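Local coordinates for oxysterol-binding protein homolog 1 (Saccharomyces cerevisiae, PDB 5H28) that carries sterols and other lipids between membranes through the cytosol, its ankyrin repeats targeting it to the nucleus-vacuole junction by binding NVJ1, at residues H91-Q96 with D100-L105; Q122-C127 with N131-M136. All blocks are in the same frame, centred on the assembly; numbering follows the deposited sequence.

Contact 1: H91-Q96 with D100-L105; sequences HIAAYQ and DIVAFL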
ATOM      1  N   HIS A  91       6.286  11.935   6.531  1.00  6.06           N
ATOM      2  CA  HIS A  91       5.988  12.494   7.851  1.00  4.00           C
ATOM      3  C   HIS A  91       6.816  13.756   8.062  1.00  5.21           C
ATOM      4  O   HIS A  91       6.319  14.771   8.552  1.00  4.55           O
ATOM      5  CB  HIS A  91       6.363  11.529   8.980  1.00  4.56           C
ATOM      6  CG  HIS A  91       5.377  10.428   9.216  1.00  3.90           C
ATOM      7  ND1 HIS A  91       5.409   9.239   8.521  1.00  5.17           N
ATOM      8  CD2 HIS A  91       4.376  10.306  10.122  1.00  4.15           C
ATOM      9  CE1 HIS A  91       4.477   8.431   8.992  1.00  5.73           C
ATOM     10  NE2 HIS A  91       3.837   9.053   9.965  1.00  5.14           N
ATOM     11  N   ILE A  92       8.093  13.672   7.705  1.00  4.35           N
ATOM     12  CA  ILE A  92       9.004  14.793   7.866  1.00  6.13           C
ATOM     13  C   ILE A  92       8.601  15.966   6.977  1.00  4.78           C
ATOM     14  O   ILE A  92       8.596  17.114   7.417  1.00  6.54           O
ATOM     15  CB  ILE A  92      10.464  14.364   7.543  1.00  7.02           C
ATOM     16  CG1 ILE A  92      10.877  13.181   8.431  1.00  8.06           C
ATOM     17  CG2 ILE A  92      11.412  15.541   7.726  1.00  8.57           C
ATOM     18  CD1 ILE A  92      10.822  13.436   9.927  1.00  8.29           C
ATOM     19  N   ALA A  93       8.259  15.674   5.728  1.00  5.41           N
ATOM     20  CA  ALA A  93       7.862  16.719   4.796  1.00  5.20           C
ATOM     21  C   ALA A  93       6.593  17.427   5.256  1.00  6.31           C
ATOM     22  O   ALA A  93       6.483  18.648   5.155  1.00  6.70           O
ATOM     23  CB  ALA A  93       7.661  16.129   3.407  1.00  6.08           C
ATOM     24  N   ALA A  94       5.630  16.656   5.751  1.00  6.79           N
ATOM     25  CA  ALA A  94       4.371  17.215   6.224  1.00  6.48           C
ATOM     26  C   ALA A  94       4.597  18.110   7.437  1.00  6.79           C
ATOM     27  O   ALA A  94       4.085  19.225   7.505  1.00  7.88           O
ATOM     28  CB  ALA A  94       3.402  16.094   6.576  1.00  6.37           C
ATOM     29  N   TYR A  95       5.374  17.624   8.395  1.00  6.82           N
ATOM     30  CA  TYR A  95       5.628  18.413   9.588  1.00  7.49           C
ATOM     31  C   TYR A  95       6.392  19.700   9.286  1.00  7.16           C
ATOM     32  O   TYR A  95       6.111  20.747   9.877  1.00  8.27           O
ATOM     33  CB  TYR A  95       6.414  17.599  10.617  1.00  8.36           C
ATOM     34  CG  TYR A  95       6.685  18.385  11.874  1.00  9.70           C
ATOM     35  CD1 TYR A  95       5.645  18.729  12.738  1.00 11.26           C
ATOM     36  CD2 TYR A  95       7.963  18.857  12.160  1.00  9.72           C
ATOM     37  CE1 TYR A  95       5.869  19.529  13.853  1.00 11.15           C
ATOM     38  CE2 TYR A  95       8.200  19.657  13.273  1.00  8.60           C
ATOM     39  CZ  TYR A  95       7.149  19.991  14.111  1.00  9.91           C
ATOM     40  OH  TYR A  95       7.381  20.798  15.198  1.00 10.93           O
ATOM     41  N   GLN A  96       7.350  19.623   8.366  1.00  6.61           N
ATOM     42  CA  GLN A  96       8.168  20.779   8.023  1.00  7.22           C
ATOM     43  C   GLN A  96       7.505  21.702   6.999  1.00  8.24           C
ATOM     44  O   GLN A  96       8.139  22.610   6.459  1.00 10.52           O
ATOM     45  CB  GLN A  96       9.534  20.306   7.520  1.00  7.33           C
ATOM     46  CG  GLN A  96      10.671  21.266   7.819  1.00  9.71           C
ATOM     47  CD  GLN A  96      12.023  20.689   7.454  1.00 10.86           C
ATOM     48  OE1 GLN A  96      12.413  19.629   7.950  1.00 12.41           O
ATOM     49  NE2 GLN A  96      12.747  21.381   6.586  1.00 10.64           N
ATOM     50  N   ASP A 100       5.198  21.040  -1.539  1.00  7.55           N
ATOM     51  CA  ASP A 100       5.575  20.523  -2.844  1.00  7.82           C
ATOM     52  C   ASP A 100       6.194  19.132  -2.740  1.00  7.82           C
ATOM     53  O   ASP A 100       5.971  18.288  -3.604  1.00  8.18           O
ATOM     54  CB  ASP A 100       6.505  21.511  -3.570  1.00  9.62           C
ATOM     55  CG  ASP A 100       7.744  21.876  -2.769  1.00  9.62           C
ATOM     56  OD1 ASP A 100       7.754  21.724  -1.527  1.00  8.38           O
ATOM     57  OD2 ASP A 100       8.716  22.347  -3.395  1.00 10.63           O
ATOM     58  N   ILE A 101       6.946  18.880  -1.672  1.00  7.32           N
ATOM     59  CA  ILE A 101       7.560  17.569  -1.476  1.00  7.80           C
ATOM     60  C   ILE A 101       6.462  16.566  -1.130  1.00  6.60           C
ATOM     61  O   ILE A 101       6.480  15.420  -1.584  1.00  6.32           O
ATOM     62  CB  ILE A 101       8.585  17.583  -0.325  1.00  6.74           C
ATOM     63  CG1 ILE A 101       9.701  18.580  -0.622  1.00  9.97           C
ATOM     64  CG2 ILE A 101       9.172  16.194  -0.128  1.00  7.99           C
ATOM     65  CD1 ILE A 101      10.749  18.597   0.458  1.00 14.02           C
ATOM     66  N   VAL A 102       5.512  17.001  -0.308  1.00  6.26           N
ATOM     67  CA  VAL A 102       4.398  16.148   0.072  1.00  6.71           C
ATOM     68  C   VAL A 102       3.627  15.713  -1.174  1.00  6.52           C
ATOM     69  O   VAL A 102       3.353  14.529  -1.359  1.00  6.17           O
ATOM     70  CB  VAL A 102       3.435  16.887   1.035  1.00  5.34           C
ATOM     71  CG1 VAL A 102       2.162  16.079   1.241  1.00  7.61           C
ATOM     72  CG2 VAL A 102       4.116  17.119   2.377  1.00  7.96           C
ATOM     73  N   ALA A 103       3.280  16.670  -2.031  1.00  6.79           N
ATOM     74  CA  ALA A 103       2.537  16.354  -3.241  1.00  7.51           C
ATOM     75  C   ALA A 103       3.325  15.427  -4.160  1.00  7.52           C
ATOM     76  O   ALA A 103       2.764  14.494  -4.740  1.00  7.62           O
ATOM     77  CB  ALA A 103       2.167  17.634  -3.977  1.00  6.98           C
ATOM     78  N   PHE A 104       4.624  15.681  -4.287  1.00  6.75           N
ATOM     79  CA  PHE A 104       5.481  14.857  -5.130  1.00  6.33           C
ATOM     80  C   PHE A 104       5.511  13.425  -4.613  1.00  6.65           C
ATOM     81  O   PHE A 104       5.319  12.478  -5.369  1.00  7.18           O
ATOM     82  CB  PHE A 104       6.902  15.430  -5.159  1.00  8.31           C
ATOM     83  CG  PHE A 104       7.913  14.525  -5.807  1.00  9.03           C
ATOM     84  CD1 PHE A 104       7.846  14.236  -7.166  1.00 11.34           C
ATOM     85  CD2 PHE A 104       8.937  13.959  -5.052  1.00 10.12           C
ATOM     86  CE1 PHE A 104       8.784  13.398  -7.764  1.00 10.69           C
ATOM     87  CE2 PHE A 104       9.881  13.117  -5.644  1.00 10.26           C
ATOM     88  CZ  PHE A 104       9.803  12.838  -7.002  1.00 11.61           C
ATOM     89  N   LEU A 105       5.745  13.264  -3.317  1.00  6.83           N
ATOM     90  CA  LEU A 105       5.790  11.927  -2.746  1.00  6.63           C
ATOM     91  C   LEU A 105       4.460  11.186  -2.914  1.00  6.96           C
ATOM     92  O   LEU A 105       4.443   9.993  -3.230  1.00  6.39           O
ATOM     93  CB  LEU A 105       6.174  12.000  -1.265  1.00  6.47           C
ATOM     94  CG  LEU A 105       7.605  12.448  -0.948  1.00  6.66           C
ATOM     95  CD1 LEU A 105       7.758  12.615   0.560  1.00  6.89           C
ATOM     96  CD2 LEU A 105       8.609  11.434  -1.489  1.00  9.89           C
TER

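Contact 2: Q122-C127 with N131-M136; sequences QAIEMC and NIAQMM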
ATOM      1  N   GLN A 122      -0.165   9.235  11.345  1.00  6.63           N
ATOM      2  CA  GLN A 122       0.059   9.162   9.905  1.00  7.30           C
ATOM      3  C   GLN A 122       0.660  10.509   9.534  1.00  5.99           C
ATOM      4  O   GLN A 122       0.531  11.472  10.284  1.00  7.73           O
ATOM      5  CB  GLN A 122      -1.255   8.966   9.152  1.00  9.24           C
ATOM      6  CG  GLN A 122      -1.763   7.539   9.159  1.00 10.38           C
ATOM      7  CD  GLN A 122      -3.037   7.372   8.353  1.00 13.06           C
ATOM      8  OE1 GLN A 122      -3.213   8.008   7.312  1.00 15.62           O
ATOM      9  NE2 GLN A 122      -3.926   6.506   8.823  1.00 15.13           N
ATOM     10  N   ALA A 123       1.310  10.577   8.380  1.00  6.49           N
ATOM     11  CA  ALA A 123       1.936  11.819   7.942  1.00  5.05           C
ATOM     12  C   ALA A 123       0.970  13.000   7.917  1.00  5.83           C
ATOM     13  O   ALA A 123       1.335  14.103   8.316  1.00  6.50           O
ATOM     14  CB  ALA A 123       2.559  11.629   6.560  1.00  6.54           C
ATOM     15  N   ILE A 124      -0.261  12.775   7.470  1.00  5.94           N
ATOM     16  CA  ILE A 124      -1.222  13.874   7.396  1.00  7.65           C
ATOM     17  C   ILE A 124      -1.473  14.520   8.756  1.00  7.64           C
ATOM     18  O   ILE A 124      -1.741  15.720   8.838  1.00  9.02           O
ATOM     19  CB  ILE A 124      -2.567  13.412   6.776  1.00  7.62           C
ATOM     20  CG1 ILE A 124      -3.503  14.615   6.622  1.00  7.68           C
ATOM     21  CG2 ILE A 124      -3.196  12.315   7.626  1.00 10.82           C
ATOM     22  CD1 ILE A 124      -4.774  14.314   5.850  1.00 10.44           C
ATOM     23  N   GLU A 125      -1.363  13.731   9.820  1.00  7.87           N
ATOM     24  CA  GLU A 125      -1.579  14.236  11.171  1.00  8.85           C
ATOM     25  C   GLU A 125      -0.392  15.036  11.692  1.00  9.63           C
ATOM     26  O   GLU A 125      -0.466  15.621  12.773  1.00 10.60           O
ATOM     27  CB  GLU A 125      -1.858  13.081  12.128  1.00  9.48           C
ATOM     28  CG  GLU A 125      -3.013  12.198  11.717  1.00 11.23           C
ATOM     29  CD  GLU A 125      -3.194  11.038  12.664  1.00 12.11           C
ATOM     30  OE1 GLU A 125      -3.786  11.228  13.750  1.00 15.85           O
ATOM     31  OE2 GLU A 125      -2.723   9.935  12.330  1.00 11.97           O
ATOM     32  N   MET A 126       0.701  15.057  10.933  1.00  9.06           N
ATOM     33  CA  MET A 126       1.893  15.802  11.332  1.00  8.15           C
ATOM     34  C   MET A 126       1.792  17.256  10.879  1.00  9.60           C
ATOM     35  O   MET A 126       2.554  18.109  11.331  1.00 10.13           O
ATOM     36  CB  MET A 126       3.151  15.189  10.704  1.00  8.68           C
ATOM     37  CG  MET A 126       3.417  13.733  11.057  1.00  8.24           C
ATOM     38  SD  MET A 126       3.906  13.476  12.773  1.00 12.36           S
ATOM     39  CE  MET A 126       5.618  14.058  12.736  1.00 14.01           C
ATOM     40  N   CYS A 127       0.851  17.533   9.982  1.00 10.03           N
ATOM     41  CA  CYS A 127       0.678  18.881   9.450  1.00 10.71           C
ATOM     42  C   CYS A 127       0.216  19.931  10.446  1.00 11.35           C
ATOM     43  O   CYS A 127      -0.758  19.734  11.174  1.00 12.84           O
ATOM     44  CB  CYS A 127      -0.323  18.882   8.291  1.00 10.28           C
ATOM     45  SG  CYS A 127       0.157  17.980   6.821  1.00 12.11           S
ATOM     46  N   ASN A 131      -3.685  23.555   5.226  1.00  8.68           N
ATOM     47  CA  ASN A 131      -3.889  23.644   3.786  1.00 10.02           C
ATOM     48  C   ASN A 131      -3.146  22.452   3.174  1.00  8.62           C
ATOM     49  O   ASN A 131      -3.610  21.841   2.210  1.00  8.96           O
ATOM     50  CB  ASN A 131      -3.334  24.964   3.237  1.00 12.43           C
ATOM     51  CG  ASN A 131      -3.419  25.049   1.724  1.00 15.51           C
ATOM     52  OD1 ASN A 131      -4.456  24.748   1.132  1.00 18.02           O
ATOM     53  ND2 ASN A 131      -2.330  25.470   1.089  1.00 17.17           N
ATOM     54  N   ILE A 132      -1.988  22.121   3.735  1.00  7.57           N
ATOM     55  CA  ILE A 132      -1.234  20.979   3.241  1.00  6.23           C
ATOM     56  C   ILE A 132      -2.014  19.715   3.615  1.00  6.48           C
ATOM     57  O   ILE A 132      -2.121  18.784   2.815  1.00  5.98           O
ATOM     58  CB  ILE A 132       0.192  20.932   3.853  1.00  6.98           C
ATOM     59  CG1 ILE A 132       1.012  22.116   3.331  1.00  7.86           C
ATOM     60  CG2 ILE A 132       0.880  19.612   3.490  1.00  8.06           C
ATOM     61  CD1 ILE A 132       2.422  22.208   3.902  1.00  9.72           C
ATOM     62  N   ALA A 133      -2.578  19.694   4.820  1.00  5.88           N
ATOM     63  CA  ALA A 133      -3.356  18.537   5.261  1.00  6.22           C
ATOM     64  C   ALA A 133      -4.546  18.314   4.326  1.00  6.96           C
ATOM     65  O   ALA A 133      -4.859  17.179   3.966  1.00  7.08           O
ATOM     66  CB  ALA A 133      -3.841  18.735   6.698  1.00  5.91           C
ATOM     67  N   GLN A 134      -5.214  19.398   3.939  1.00  7.93           N
ATOM     68  CA  GLN A 134      -6.359  19.289   3.045  1.00  8.73           C
ATOM     69  C   GLN A 134      -5.947  18.684   1.707  1.00  8.65           C
ATOM     70  O   GLN A 134      -6.643  17.827   1.161  1.00  9.45           O
ATOM     71  CB  GLN A 134      -6.998  20.669   2.842  1.00 11.59           C
ATOM     72  CG  GLN A 134      -8.146  20.682   1.853  1.00 18.39           C
ATOM     73  CD  GLN A 134      -7.692  20.947   0.433  1.00 19.18           C
ATOM     74  OE1 GLN A 134      -8.442  20.736  -0.519  1.00 24.31           O
ATOM     75  NE2 GLN A 134      -6.461  21.428   0.280  1.00 24.20           N
ATOM     76  N   MET A 135      -4.804  19.123   1.189  1.00  7.87           N
ATOM     77  CA  MET A 135      -4.293  18.614  -0.076  1.00  6.67           C
ATOM     78  C   MET A 135      -4.005  17.117   0.036  1.00  8.47           C
ATOM     79  O   MET A 135      -4.270  16.350  -0.892  1.00  8.01           O
ATOM     80  CB  MET A 135      -3.030  19.388  -0.468  1.00  8.17           C
ATOM     81  CG  MET A 135      -2.296  18.854  -1.686  1.00 10.37           C
ATOM     82  SD  MET A 135      -1.021  17.656  -1.254  1.00 14.70           S
ATOM     83  CE  MET A 135       0.204  18.722  -0.505  1.00 11.64           C
ATOM     84  N   MET A 136      -3.473  16.694   1.178  1.00  7.52           N
ATOM     85  CA  MET A 136      -3.172  15.281   1.383  1.00  6.71           C
ATOM     86  C   MET A 136      -4.456  14.468   1.443  1.00  7.86           C
ATOM     87  O   MET A 136      -4.518  13.348   0.933  1.00  7.84           O
ATOM     88  CB  MET A 136      -2.376  15.091   2.674  1.00  5.39           C
ATOM     89  CG  MET A 136      -0.992  15.731   2.629  1.00  4.29           C
ATOM     90  SD  MET A 136      -0.079  15.475   4.169  1.00  6.59           S
ATOM     91  CE  MET A 136       0.403  13.761   4.002  1.00  7.64           C
TER

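Contact 1: H91-Q96 with D100-L105
Ile101 O accepts the backbone amide of Leu105 at 2.9 Å from Leu105 N, a bond that belongs to helix 99-106; toward helix 89-95 the residue presents its side-chain hydrocarbon. What it offers is CG2, which meets Ala93 CB at 3.8 Å. With chi1 at -60° this methyl stands anti to the backbone N, while CG1 runs beside that N; Ile101 also rests on Ile57 of helix 54-64, so one side chain joins two neighbours. Val102 supplies the second contact. Its CG2, anti to its own carbonyl carbon, lies against the peptide link between Ala93 and Ala94, 3.7 Å from Ala94 N and 3.8 Å from Ala93 C. The same methyl is 3.8 Å from Ala93 CB, so the alanine methyl is touched by both Ile101 and Val102. Ala94 CB takes a lesser share, 4.4 Å from Val102 CG2.

Such packing illustrates the helix-turn-helix of an ankyrin repeat, here the predicted second one: two short helices, roughly antiparallel, with 146° between their directions and axes 8.7 Å apart at closest approach. Small residues on helix 89-95 let branched ones on helix 99-106 come close to the backbone, consistent with the 5.9 Å between the CA atoms of Ala93 and Val102. Behind this interface, His91, the histidine of the ankyrin TPLH motif, sets off from its backbone away from helix 99-106, and its ring is held through both nitrogens, ND1 to Thr88 OG1 and NE2 to Leu121 O. Ala93 also touches Val49 of helix 44-51, and on another flank Val102 meets Met135 and Met136 of helix 130-156.

Contact 2: Q122-C127 with N131-M136
In the loop between helix 99-106 and the long helix 130-156 of this ankyrin-repeat part, Ala123-Met126 wind with helical backbone angles and lie against the opening turns of the long helix. Ile124 and Met136 carry much of the meeting, sliding past each other in opposite directions. Ile124 is fully extended, CG1 anti to the backbone N (chi1 -176°), which carries CD1 to 3.4 Å from Ala133 O, a van der Waals contact of a methyl with a carbonyl oxygen, and to 4.1 Å from Met136 CB. Coming the other way, Met136 bends at its last torsion (chi3 76°) and lays CE 3.7 Å from Ile124 N and 4.0 Å from Ala123 CB. An alanine in place of Ile124 would probably strip Ala133 O and Met136 CB of this apolar cover and leave the methionine freer to swing. At the far end Cys127 joins in twice: CB packs on Ala133 CB at 3.9 Å, while SG touches Met136 SD at 3.7 Å and Ile132 CG2 at 3.8 Å. The turn is also braced by Gln122 N, which gives a nearly straight bond (171°) to Glu125 OE2, 2.8 Å away, reaching it from above the carboxylate plane. Since sulfur and aliphatic carbon do most of the joining, the two segments are held by shape and dispersion, while the polar bonds lie within a segment or go to residues outside the pair.

How the contacts relate
From the N terminus, contact 1 comes first: the chain runs along helix 89-95, reverses over three residues and returns on helix 99-106, closing a short hairpin. Only later does contact 2 open, at 122-127, and close after another three-residue reversal on helix 130-156. The two are therefore in series, neither nested nor crossed. In space they are neighbours, their centres about 9 Å apart, and they touch side by side. Ala94 CB lies 3.4 Å from Ala123 O, and Val102 CG1 lies 3.5 Å from Met136 CG, so that helix 130-156 packs against helix 99-106 and the 122-127 turn against helix 89-95.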